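Local coordinates for protein probable endoglucanase (Gluconacetobacter xylinus, PDB 1WZZ) that hydrolyses internal beta-1,4-glucosidic linkages in cellulose-type glucans, including carboxymethyl-cellulose, as a secreted family 8 glycoside hydrolase, at residues 250-253 with 254-257; 320-323 with 324-328. All coordinates share one frame; numbering follows the deposited sequence.

Interaction 1: 250-253 with 254-257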
loop_
_atom_site.group_PDB
_atom_site.type_symbol
_atom_site.label_atom_id
_atom_site.label_comp_id
_atom_site.label_asym_id
_atom_site.label_seq_id
_atom_site.Cartn_x
_atom_site.Cartn_y
_atom_site.Cartn_z
HETATM N N MSE A 250 -7.986 6.452 -11.172
HETATM C CA MSE A 250 -7.684 7.834 -10.892
HETATM C C MSE A 250 -6.255 8.209 -11.272
HETATM O O MSE A 250 -5.684 9.109 -10.681
HETATM C CB MSE A 250 -7.963 8.134 -9.407
HETATM C CG MSE A 250 -9.454 7.961 -9.028
HETATM SE SE MSE A 250 -10.626 9.197 -10.026
HETATM C CE MSE A 250 -12.068 8.007 -10.559
ATOM N N LEU A 251 -5.691 7.508 -12.258
ATOM C CA LEU A 251 -4.331 7.818 -12.729
ATOM C C LEU A 251 -4.508 8.769 -13.904
ATOM O O LEU A 251 -4.988 8.368 -14.975
ATOM C CB LEU A 251 -3.602 6.542 -13.167
ATOM C CG LEU A 251 -2.107 6.680 -13.530
ATOM C CD1 LEU A 251 -1.306 7.231 -12.368
ATOM C CD2 LEU A 251 -1.562 5.316 -13.934
ATOM N N ALA A 252 -4.113 10.020 -13.694
ATOM C CA ALA A 252 -4.281 11.060 -14.707
ATOM C C ALA A 252 -3.462 10.754 -15.940
ATOM O O ALA A 252 -2.358 10.252 -15.850
ATOM C CB ALA A 252 -3.863 12.404 -14.159
ATOM N N PRO A 253 -3.994 11.093 -17.116
ATOM C CA PRO A 253 -3.263 10.826 -18.360
ATOM C C PRO A 253 -1.827 11.314 -18.379
ATOM O O PRO A 253 -0.926 10.593 -18.845
ATOM C CB PRO A 253 -4.111 11.532 -19.411
ATOM C CG PRO A 253 -5.501 11.402 -18.862
ATOM C CD PRO A 253 -5.318 11.681 -17.384
ATOM N N ASN A 254 -1.576 12.524 -17.885
ATOM C CA ASN A 254 -0.205 13.014 -17.927
ATOM C C ASN A 254 0.709 12.226 -17.019
ATOM O O ASN A 254 1.894 12.051 -17.328
ATOM C CB ASN A 254 -0.115 14.520 -17.617
ATOM C CG ASN A 254 -0.402 14.851 -16.161
ATOM O OD1 ASN A 254 -1.502 14.611 -15.666
ATOM N ND2 ASN A 254 0.592 15.416 -15.469
ATOM N N VAL A 255 0.159 11.731 -15.899
ATOM C CA VAL A 255 0.949 10.940 -14.973
ATOM C C VAL A 255 1.194 9.549 -15.561
ATOM O O VAL A 255 2.317 9.039 -15.515
ATOM C CB VAL A 255 0.245 10.855 -13.585
ATOM C CG1 VAL A 255 1.091 9.995 -12.633
ATOM C CG2 VAL A 255 0.091 12.271 -13.018
ATOM N N LEU A 256 0.162 8.931 -16.117
ATOM C CA LEU A 256 0.335 7.629 -16.762
ATOM C C LEU A 256 1.399 7.788 -17.881
ATOM O O LEU A 256 2.269 6.924 -18.049
ATOM C CB LEU A 256 -0.985 7.165 -17.384
ATOM C CG LEU A 256 -0.900 5.933 -18.289
ATOM C CD1 LEU A 256 -0.295 4.740 -17.558
ATOM C CD2 LEU A 256 -2.292 5.632 -18.819
ATOM N N ALA A 257 1.315 8.872 -18.646
ATOM C CA ALA A 257 2.274 9.059 -19.741
ATOM C C ALA A 257 3.701 9.067 -19.238
ATOM O O ALA A 257 4.593 8.469 -19.852
ATOM C CB ALA A 257 1.976 10.369 -20.512
#

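Interaction 2: 320-323 with 324-328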
loop_
_atom_site.group_PDB
_atom_site.type_symbol
_atom_site.label_atom_id
_atom_site.label_comp_id
_atom_site.label_asym_id
_atom_site.label_seq_id
_atom_site.Cartn_x
_atom_site.Cartn_y
_atom_site.Cartn_z
ATOM N N LEU A 320 3.817 -7.847 -3.575
ATOM C CA LEU A 320 3.541 -6.808 -4.567
ATOM C C LEU A 320 2.938 -7.416 -5.825
ATOM O O LEU A 320 2.041 -6.863 -6.438
ATOM C CB LEU A 320 4.843 -6.069 -4.899
ATOM C CG LEU A 320 4.733 -4.964 -5.940
ATOM C CD1 LEU A 320 3.703 -3.904 -5.466
ATOM C CD2 LEU A 320 6.115 -4.287 -6.097
ATOM N N THR A 321 3.443 -8.586 -6.212
ATOM C CA THR A 321 2.905 -9.225 -7.397
ATOM C C THR A 321 1.441 -9.616 -7.216
ATOM O O THR A 321 0.612 -9.348 -8.090
ATOM C CB THR A 321 3.735 -10.475 -7.763
ATOM O OG1 THR A 321 5.093 -10.070 -8.021
ATOM C CG2 THR A 321 3.188 -11.142 -9.012
ATOM N N LEU A 322 1.110 -10.223 -6.075
ATOM C CA LEU A 322 -0.282 -10.612 -5.838
ATOM C C LEU A 322 -1.185 -9.373 -5.746
ATOM O O LEU A 322 -2.328 -9.387 -6.198
ATOM C CB LEU A 322 -0.364 -11.488 -4.576
ATOM C CG LEU A 322 -1.693 -12.168 -4.231
ATOM C CD1 LEU A 322 -2.489 -12.605 -5.418
ATOM C CD2 LEU A 322 -1.341 -13.351 -3.346
ATOM N N LEU A 323 -0.652 -8.272 -5.233
ATOM C CA LEU A 323 -1.435 -7.039 -5.160
ATOM C C LEU A 323 -1.831 -6.613 -6.577
ATOM O O LEU A 323 -2.939 -6.125 -6.818
ATOM C CB LEU A 323 -0.604 -5.960 -4.482
ATOM C CG LEU A 323 -1.333 -4.672 -4.125
ATOM C CD1 LEU A 323 -2.419 -4.977 -3.048
ATOM C CD2 LEU A 323 -0.313 -3.672 -3.618
ATOM N N VAL A 324 -0.919 -6.782 -7.541
ATOM C CA VAL A 324 -1.235 -6.435 -8.916
ATOM C C VAL A 324 -2.328 -7.370 -9.475
ATOM O O VAL A 324 -3.214 -6.935 -10.226
ATOM C CB VAL A 324 0.037 -6.504 -9.822
ATOM C CG1 VAL A 324 -0.358 -6.290 -11.289
ATOM C CG2 VAL A 324 1.055 -5.416 -9.385
ATOM N N TYR A 325 -2.266 -8.658 -9.140
ATOM C CA TYR A 325 -3.323 -9.566 -9.605
ATOM C C TYR A 325 -4.688 -9.085 -9.089
ATOM O O TYR A 325 -5.686 -9.157 -9.806
ATOM C CB TYR A 325 -3.076 -11.002 -9.112
ATOM C CG TYR A 325 -2.144 -11.805 -9.996
ATOM C CD1 TYR A 325 -2.647 -12.708 -10.936
ATOM C CD2 TYR A 325 -0.768 -11.689 -9.863
ATOM C CE1 TYR A 325 -1.782 -13.485 -11.723
ATOM C CE2 TYR A 325 0.111 -12.456 -10.651
ATOM C CZ TYR A 325 -0.409 -13.344 -11.566
ATOM O OH TYR A 325 0.479 -14.089 -12.319
ATOM N N ILE A 326 -4.724 -8.588 -7.856
ATOM C CA ILE A 326 -5.999 -8.104 -7.291
ATOM C C ILE A 326 -6.453 -6.865 -8.058
ATOM O O ILE A 326 -7.624 -6.746 -8.436
ATOM C CB ILE A 326 -5.863 -7.713 -5.804
ATOM C CG1 ILE A 326 -5.239 -8.847 -4.989
ATOM C CG2 ILE A 326 -7.265 -7.290 -5.243
ATOM C CD1 ILE A 326 -5.979 -10.124 -5.072
ATOM N N ALA A 327 -5.527 -5.931 -8.286
ATOM C CA ALA A 327 -5.847 -4.704 -8.991
ATOM C C ALA A 327 -6.388 -5.001 -10.362
ATOM O O ALA A 327 -7.368 -4.413 -10.784
ATOM C CB ALA A 327 -4.592 -3.811 -9.117
ATOM N N ARG A 328 -5.725 -5.912 -11.066
ATOM C CA ARG A 328 -6.165 -6.260 -12.404
ATOM C C ARG A 328 -7.545 -6.890 -12.372
ATOM O O ARG A 328 -8.400 -6.538 -13.182
ATOM C CB ARG A 328 -5.155 -7.208 -13.063
ATOM C CG ARG A 328 -5.488 -7.561 -14.504
ATOM C CD ARG A 328 -4.484 -8.576 -15.062
ATOM N NE ARG A 328 -4.541 -9.843 -14.322
ATOM C CZ ARG A 328 -3.935 -10.965 -14.702
ATOM N NH1 ARG A 328 -4.033 -12.063 -13.959
ATOM N NH2 ARG A 328 -3.242 -10.990 -15.835
#

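Interaction 1: 250-253 with 254-257
Leu251 lays its methyls against the first helical turn that follows it, while Ala252 offers its carbonyl to the same turn. That carbonyl, of the N-cap residue, accepts the amide of Leu256 almost without bend: Leu256 N to Ala252 O is 2.9 Å, with an N-H...O angle of 173°. The same oxygen takes a second, weak bond from Val255 N. One residue further along, Ala257 N donates to Pro253 O over 2.8 Å, so the proline, which has no N-H of its own to give, still contributes its carbonyl to the helix.

Leu251 makes two of the three apolar contacts. Its CG lies anti to the backbone N (chi1 -173°), which sends the two methyls forward over the turn. CD1 lies 3.7 Å from CG1 of Val255, while CD2 reaches CD1 of Leu256 at 3.9 Å, the two leucines crossing at about a right angle. An alanine here would lose both methyl contacts and would probably leave a gap beside Val255 and Leu256.

The methyl CB of Ala252 adds a looser apolar contact with Val255 CG2, and Asn254 OD1 lies 3.6 Å from Ala252 CB. The contact lies at the surface, where the loop after helix 240-247 turns into helix 253-266, with Asn254 and Val255 also touching Arg204 in another loop.

Interaction 2: 320-323 with 324-328
Leu320 meets Val324 one turn on in helix 315-331, through a backbone hydrogen bond of 3.2 Å from Val324 N to Leu320 O. Val324 CG2, on the side of its own backbone N, is turned back along the helix to lie 3.4 Å from Leu320 O. Both side chains also pack on Val294 of helix 289-297.

Thr321 accepts Tyr325 N in the plane of its carbonyl. The same oxygen faces the edge of the tyrosine ring, near the ring plane, with Tyr325 CD2 3.2 Å from Thr321 O. The two side chains run side by side and point the same way, the threonine methyl CG2 lying 3.7 Å from ring atom CE2. Their hydroxyls have partners outside the pair: Thr321 OG1 is hydrogen-bonded to Ser317 O and Tyr325 OH to Pro307 O, which ties down the far end of the ring.

Leu322 O accepts Ile326 N at 3.0 Å, and CG1 of Ile326 sits 3.2 Å from Leu322 O. With CG anti to the backbone N (chi1 -172°), the leucine carries CD1 forward to Tyr325 CB, at 4.1 Å, and more loosely to Ile326 CD1.

Leu323 closes the series by accepting Ala327 N, while its side chain packs on Tyr53 and Leu56 of helix 48-61, about 8 Å from that of the predicted nucleophile Asp106.

The chemistry is that of a buried alpha-helix: four successive i to i+4 bonds satisfy the amides and carbonyls they join, and the two hydroxyls are paired as well. Mostly hydrocarbon is thus left to meet the neighbouring helices, as suits a helix within an (alpha/alpha)6 barrel.

How the interactions relate
Both interactions are local, side chains and backbone meeting three to five residues along the chain, yet they illustrate opposite settings. Interaction 1 is a surface contact at a helix start, where a loop enters helix 253-266 and a single carbonyl serves two amides, one of them weakly. Interaction 2 is buried mid-helix in 315-331, with a regular run of i to i+4 bonds between its segments and side chains packed against helices 18-30, 48-61 and 289-297. Leucine methyls contribute to both, but only interaction 2 includes an aromatic ring and lies near the predicted catalytic residues. The two share no element, and the nearest atoms of interaction 1 and interaction 2 are about 11 Å apart, without touching.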